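Long-range contact in chemotactic transducer PctC (Pseudomonas aeruginosa, PDB 5LTV), which probably serves as a transmembrane chemoreceptor for chemotaxis, its extracytoplasmic Cache domain binding gamma-amino-butanoic acid: residues P73-P85 with V94-R107. Numbering follows the deposited sequence.
Sequences PDEANIARQLEQP and VYLGEAASGTFTMR. With ABU (gamma-amino-butanoic acid), chain H.
L82 and I78 of helix 75-82 lie against the hairpin of strands 94-98 and 104-107: the helix axis passes 8.4 Å from strand 104-107 at 25°, nearly parallel, and runs roughly antiparallel (155°) to strand 94-98. L82 CD1 rests 3.4 Å from the backbone O of T105 and also meets T105 CG2, while L82 CD2 touches V94 CG2, the two side chains running alongside in opposite senses. One turn earlier I78 lies roughly perpendicular to L96, its CD1 3.6 Å from L96 CD2; L96 reaches it with CG anti to the backbone N. L63 of helix 34-68 also packs on L82 and V94. At one end of the interface E83, extended beyond CG, presents the anti lone pair of OE2 to R107 NE at 2.7 Å, a salt bridge whose N-H...O hydrogen bond is almost straight (178°), with OE2 lying in the guanidinium plane. R107 NH1 donates to M106 O at 2.9 Å, a second bond that helps fix the guanidinium. At the other end the carboxylates of E75 and E98 are nearly coplanar, with E75 OE2 2.6 Å from E98 OE1, so one acid probably carries a proton. On the opposite side of the strands, Y95 lays a ring face over the ligand's CB and M106 SD comes 3.4 Å from the ligand's N. The helix thus backs a Cache-domain antiparallel sheet whose other face lines the gamma-amino-butanoic acid pocket.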
loop_
_atom_site.group_PDB
_atom_site.type_symbol
_atom_site.label_atom_id
_atom_site.label_comp_id
_atom_site.label_asym_id
_atom_site.label_seq_id
_atom_site.Cartn_x
_atom_site.Cartn_y
_atom_site.Cartn_z
ATOM N N PRO A 73 -2.835 -24.757 -12.851
ATOM C CA PRO A 73 -3.191 -23.333 -12.716
ATOM C C PRO A 73 -3.916 -22.781 -13.939
ATOM O O PRO A 73 -3.410 -21.907 -14.628
ATOM C CB PRO A 73 -1.822 -22.680 -12.522
ATOM C CG PRO A 73 -0.905 -23.502 -13.406
ATOM C CD PRO A 73 -1.484 -24.930 -13.413
ATOM N N ASP A 74 -5.110 -23.309 -14.212
ATOM C CA ASP A 74 -6.016 -22.790 -15.222
ATOM C C ASP A 74 -6.916 -21.718 -14.604
ATOM O O ASP A 74 -6.844 -21.455 -13.403
ATOM C CB ASP A 74 -6.815 -23.936 -15.841
ATOM C CG ASP A 74 -7.719 -24.657 -14.839
ATOM O OD1 ASP A 74 -7.740 -24.306 -13.643
ATOM O OD2 ASP A 74 -8.399 -25.620 -15.240
ATOM N N GLU A 75 -7.807 -21.126 -15.423
ATOM C CA GLU A 75 -8.586 -19.963 -15.002
ATOM C C GLU A 75 -9.542 -20.292 -13.871
ATOM O O GLU A 75 -9.766 -19.475 -12.963
ATOM C CB GLU A 75 -9.386 -19.404 -16.184
ATOM C CG GLU A 75 -8.576 -18.650 -17.202
ATOM C CD GLU A 75 -7.555 -17.737 -16.555
ATOM O OE1 GLU A 75 -7.937 -16.917 -15.683
ATOM O OE2 GLU A 75 -6.365 -17.869 -16.907
ATOM N N ALA A 76 -10.184 -21.445 -13.955
ATOM C CA ALA A 76 -11.194 -21.799 -12.972
ATOM C C ALA A 76 -10.559 -22.054 -11.608
ATOM O O ALA A 76 -11.109 -21.651 -10.579
ATOM C CB ALA A 76 -11.976 -23.015 -13.469
ATOM N N ASN A 77 -9.379 -22.677 -11.585
ATOM C CA ASN A 77 -8.686 -22.921 -10.324
ATOM C C ASN A 77 -8.146 -21.632 -9.699
ATOM O O ASN A 77 -8.160 -21.488 -8.464
ATOM C CB ASN A 77 -7.556 -23.914 -10.528
ATOM C CG ASN A 77 -8.064 -25.294 -10.791
ATOM O OD1 ASN A 77 -9.226 -25.588 -10.504
ATOM N ND2 ASN A 77 -7.200 -26.170 -11.323
ATOM N N ILE A 78 -7.636 -20.713 -10.528
ATOM C CA ILE A 78 -7.167 -19.426 -10.031
ATOM C C ILE A 78 -8.331 -18.642 -9.427
ATOM O O ILE A 78 -8.218 -18.064 -8.338
ATOM C CB ILE A 78 -6.480 -18.634 -11.166
ATOM C CG1 ILE A 78 -5.075 -19.155 -11.431
ATOM C CG2 ILE A 78 -6.379 -17.136 -10.844
ATOM C CD1 ILE A 78 -4.588 -18.828 -12.850
ATOM N N ALA A 79 -9.468 -18.613 -10.133
ATOM C CA ALA A 79 -10.611 -17.847 -9.648
ATOM C C ALA A 79 -11.116 -18.416 -8.333
ATOM O O ALA A 79 -11.447 -17.664 -7.413
ATOM C CB ALA A 79 -11.719 -17.829 -10.693
ATOM N N ARG A 80 -11.119 -19.745 -8.215
ATOM C CA ARG A 80 -11.571 -20.410 -6.995
ATOM C C ARG A 80 -10.701 -20.007 -5.820
ATOM O O ARG A 80 -11.214 -19.628 -4.766
ATOM C CB ARG A 80 -11.571 -21.935 -7.188
ATOM C CG ARG A 80 -12.429 -22.730 -6.201
ATOM C CD ARG A 80 -12.567 -24.218 -6.575
ATOM N NE ARG A 80 -11.286 -24.902 -6.448
ATOM C CZ ARG A 80 -11.054 -25.927 -5.634
ATOM N NH1 ARG A 80 -12.037 -26.421 -4.887
ATOM N NH2 ARG A 80 -9.838 -26.465 -5.575
ATOM N N GLN A 81 -9.373 -20.061 -5.993
ATOM C CA GLN A 81 -8.451 -19.584 -4.955
ATOM C C GLN A 81 -8.707 -18.107 -4.581
ATOM O O GLN A 81 -8.711 -17.755 -3.398
ATOM C CB GLN A 81 -7.012 -19.798 -5.441
ATOM C CG GLN A 81 -6.070 -20.427 -4.446
ATOM C CD GLN A 81 -6.456 -21.845 -4.026
ATOM O OE1 GLN A 81 -7.053 -22.617 -4.792
ATOM N NE2 GLN A 81 -6.117 -22.196 -2.775
ATOM N N LEU A 82 -8.983 -17.238 -5.570
ATOM C CA LEU A 82 -9.198 -15.814 -5.296
ATOM C C LEU A 82 -10.541 -15.540 -4.636
ATOM O O LEU A 82 -10.697 -14.503 -3.974
ATOM C CB LEU A 82 -9.067 -14.981 -6.588
ATOM C CG LEU A 82 -7.619 -14.940 -7.124
ATOM C CD1 LEU A 82 -7.464 -14.253 -8.484
ATOM C CD2 LEU A 82 -6.764 -14.238 -6.147
ATOM N N GLU A 83 -11.488 -16.464 -4.742
ATOM C CA GLU A 83 -12.817 -16.232 -4.196
ATOM C C GLU A 83 -12.917 -16.478 -2.692
ATOM O O GLU A 83 -14.007 -16.303 -2.135
ATOM C CB GLU A 83 -13.836 -17.095 -4.959
ATOM C CG GLU A 83 -14.080 -16.429 -6.275
ATOM C CD GLU A 83 -15.140 -17.070 -7.112
ATOM O OE1 GLU A 83 -15.687 -18.096 -6.681
ATOM O OE2 GLU A 83 -15.426 -16.532 -8.210
ATOM N N GLN A 84 -11.826 -16.849 -2.022
ATOM C CA GLN A 84 -11.880 -17.054 -0.573
ATOM C C GLN A 84 -12.329 -15.790 0.171
ATOM O O GLN A 84 -11.822 -14.684 -0.108
ATOM C CB GLN A 84 -10.519 -17.519 -0.056
ATOM C CG GLN A 84 -10.179 -18.914 -0.478
ATOM C CD GLN A 84 -8.761 -19.254 -0.135
ATOM O OE1 GLN A 84 -7.860 -19.227 -1.013
ATOM N NE2 GLN A 84 -8.533 -19.565 1.153
ATOM N N PRO A 85 -13.263 -15.899 1.119
ATOM C CA PRO A 85 -13.796 -14.690 1.760
ATOM C C PRO A 85 -12.760 -13.913 2.568
ATOM O O PRO A 85 -12.936 -12.702 2.780
ATOM C CB PRO A 85 -14.928 -15.220 2.665
ATOM C CG PRO A 85 -15.306 -16.573 2.081
ATOM C CD PRO A 85 -14.090 -17.104 1.343
ATOM N N VAL A 94 -8.356 -8.444 -4.572
ATOM C CA VAL A 94 -7.159 -9.215 -4.856
ATOM C C VAL A 94 -7.255 -9.651 -6.307
ATOM O O VAL A 94 -8.352 -9.726 -6.886
ATOM C CB VAL A 94 -6.986 -10.437 -3.916
ATOM C CG1 VAL A 94 -6.775 -9.985 -2.505
ATOM C CG2 VAL A 94 -8.217 -11.367 -3.996
ATOM N N TYR A 95 -6.087 -9.928 -6.905
ATOM C CA TYR A 95 -6.086 -10.148 -8.342
ATOM C C TYR A 95 -4.763 -10.727 -8.815
ATOM O O TYR A 95 -3.723 -10.596 -8.163
ATOM C CB TYR A 95 -6.409 -8.878 -9.133
ATOM C CG TYR A 95 -5.823 -7.565 -8.657
ATOM C CD1 TYR A 95 -6.500 -6.780 -7.722
ATOM C CD2 TYR A 95 -4.633 -7.052 -9.213
ATOM C CE1 TYR A 95 -5.981 -5.531 -7.304
ATOM C CE2 TYR A 95 -4.120 -5.798 -8.818
ATOM C CZ TYR A 95 -4.799 -5.047 -7.865
ATOM O OH TYR A 95 -4.323 -3.817 -7.452
ATOM N N LEU A 96 -4.843 -11.377 -9.972
ATOM C CA LEU A 96 -3.712 -11.966 -10.672
ATOM C C LEU A 96 -3.726 -11.439 -12.096
ATOM O O LEU A 96 -4.693 -11.664 -12.832
ATOM C CB LEU A 96 -3.792 -13.498 -10.679
ATOM C CG LEU A 96 -2.727 -14.217 -11.543
ATOM C CD1 LEU A 96 -1.344 -14.200 -10.872
ATOM C CD2 LEU A 96 -3.156 -15.664 -11.792
ATOM N N GLY A 97 -2.660 -10.743 -12.488
ATOM C CA GLY A 97 -2.458 -10.370 -13.865
ATOM C C GLY A 97 -1.504 -11.401 -14.422
ATOM O O GLY A 97 -0.421 -11.614 -13.868
ATOM N N GLU A 98 -1.931 -12.079 -15.495
ATOM C CA GLU A 98 -1.179 -13.191 -16.080
ATOM C C GLU A 98 -0.250 -12.721 -17.195
ATOM O O GLU A 98 -0.614 -11.867 -17.994
ATOM C CB GLU A 98 -2.134 -14.275 -16.604
ATOM C CG GLU A 98 -2.799 -15.059 -15.475
ATOM C CD GLU A 98 -3.714 -16.170 -15.941
ATOM O OE1 GLU A 98 -4.886 -16.208 -15.499
ATOM O OE2 GLU A 98 -3.258 -17.048 -16.709
ATOM N N ALA A 99 0.933 -13.336 -17.270
ATOM C CA ALA A 99 1.981 -12.904 -18.203
ATOM C C ALA A 99 1.671 -13.300 -19.645
ATOM O O ALA A 99 1.959 -12.534 -20.569
ATOM C CB ALA A 99 3.319 -13.505 -17.775
ATOM N N ALA A 100 1.069 -14.476 -19.874
ATOM C CA ALA A 100 0.947 -14.975 -21.252
ATOM C C ALA A 100 0.142 -14.020 -22.141
ATOM O O ALA A 100 0.550 -13.705 -23.256
ATOM C CB ALA A 100 0.314 -16.377 -21.281
ATOM N N SER A 101 -1.014 -13.567 -21.678
ATOM C CA SER A 101 -1.838 -12.741 -22.564
ATOM C C SER A 101 -2.620 -11.658 -21.820
ATOM O O SER A 101 -3.617 -11.162 -22.357
ATOM C CB SER A 101 -2.826 -13.627 -23.356
ATOM O OG SER A 101 -3.671 -14.325 -22.471
ATOM N N GLY A 102 -2.223 -11.300 -20.593
ATOM C CA GLY A 102 -2.862 -10.221 -19.868
ATOM C C GLY A 102 -4.171 -10.556 -19.180
ATOM O O GLY A 102 -4.827 -9.645 -18.667
ATOM N N THR A 103 -4.584 -11.820 -19.182
ATOM C CA THR A 103 -5.784 -12.255 -18.480
ATOM C C THR A 103 -5.760 -11.749 -17.044
ATOM O O THR A 103 -4.757 -11.879 -16.347
ATOM C CB THR A 103 -5.847 -13.783 -18.498
ATOM O OG1 THR A 103 -5.840 -14.266 -19.865
ATOM C CG2 THR A 103 -7.078 -14.293 -17.709
ATOM N N PHE A 104 -6.846 -11.123 -16.621
ATOM C CA PHE A 104 -6.907 -10.418 -15.358
ATOM C C PHE A 104 -8.069 -11.007 -14.565
ATOM O O PHE A 104 -9.231 -10.895 -14.985
ATOM C CB PHE A 104 -7.090 -8.920 -15.602
ATOM C CG PHE A 104 -7.139 -8.094 -14.334
ATOM C CD1 PHE A 104 -5.993 -7.902 -13.577
ATOM C CD2 PHE A 104 -8.332 -7.509 -13.914
ATOM C CE1 PHE A 104 -6.030 -7.142 -12.419
ATOM C CE2 PHE A 104 -8.389 -6.767 -12.760
ATOM C CZ PHE A 104 -7.224 -6.579 -12.003
ATOM N N THR A 105 -7.765 -11.645 -13.431
ATOM C CA THR A 105 -8.791 -12.218 -12.561
ATOM C C THR A 105 -8.778 -11.469 -11.238
ATOM O O THR A 105 -7.786 -11.499 -10.515
ATOM C CB THR A 105 -8.569 -13.699 -12.306
ATOM O OG1 THR A 105 -8.354 -14.349 -13.545
ATOM C CG2 THR A 105 -9.789 -14.318 -11.639
ATOM N N MET A 106 -9.878 -10.809 -10.928
ATOM C CA MET A 106 -10.017 -9.978 -9.756
ATOM C C MET A 106 -11.220 -10.430 -8.931
ATOM O O MET A 106 -12.294 -10.672 -9.494
ATOM C CB MET A 106 -10.241 -8.556 -10.160
ATOM C CG MET A 106 -10.599 -7.666 -8.985
ATOM S SD MET A 106 -10.425 -5.856 -9.408
ATOM C CE MET A 106 -11.989 -5.576 -10.123
ATOM N N ARG A 107 -11.040 -10.511 -7.598
ATOM C CA ARG A 107 -12.153 -10.828 -6.684
ATOM C C ARG A 107 -12.063 -9.886 -5.494
ATOM O O ARG A 107 -10.964 -9.590 -5.072
ATOM C CB ARG A 107 -12.199 -12.329 -6.225
ATOM C CG ARG A 107 -12.384 -13.293 -7.433
ATOM C CD ARG A 107 -13.870 -13.312 -7.940
ATOM N NE ARG A 107 -14.153 -14.290 -8.992
ATOM C CZ ARG A 107 -13.834 -14.141 -10.306
ATOM N NH1 ARG A 107 -13.163 -13.089 -10.815
ATOM N NH2 ARG A 107 -14.188 -15.093 -11.115
HETATM N N ABU H . -8.413 -3.328 -8.316
HETATM C CD ABU H . -7.743 -2.264 -9.114
HETATM C CB ABU H . -7.189 -2.780 -10.415
HETATM C CG ABU H . -5.725 -2.431 -10.631
HETATM C C ABU H . -5.319 -1.277 -11.529
HETATM O O ABU H . -5.660 -0.113 -11.198
HETATM O OXT ABU H . -4.592 -1.536 -12.529
HETATM O O HOH W 1 -3.963 -20.116 -16.389
#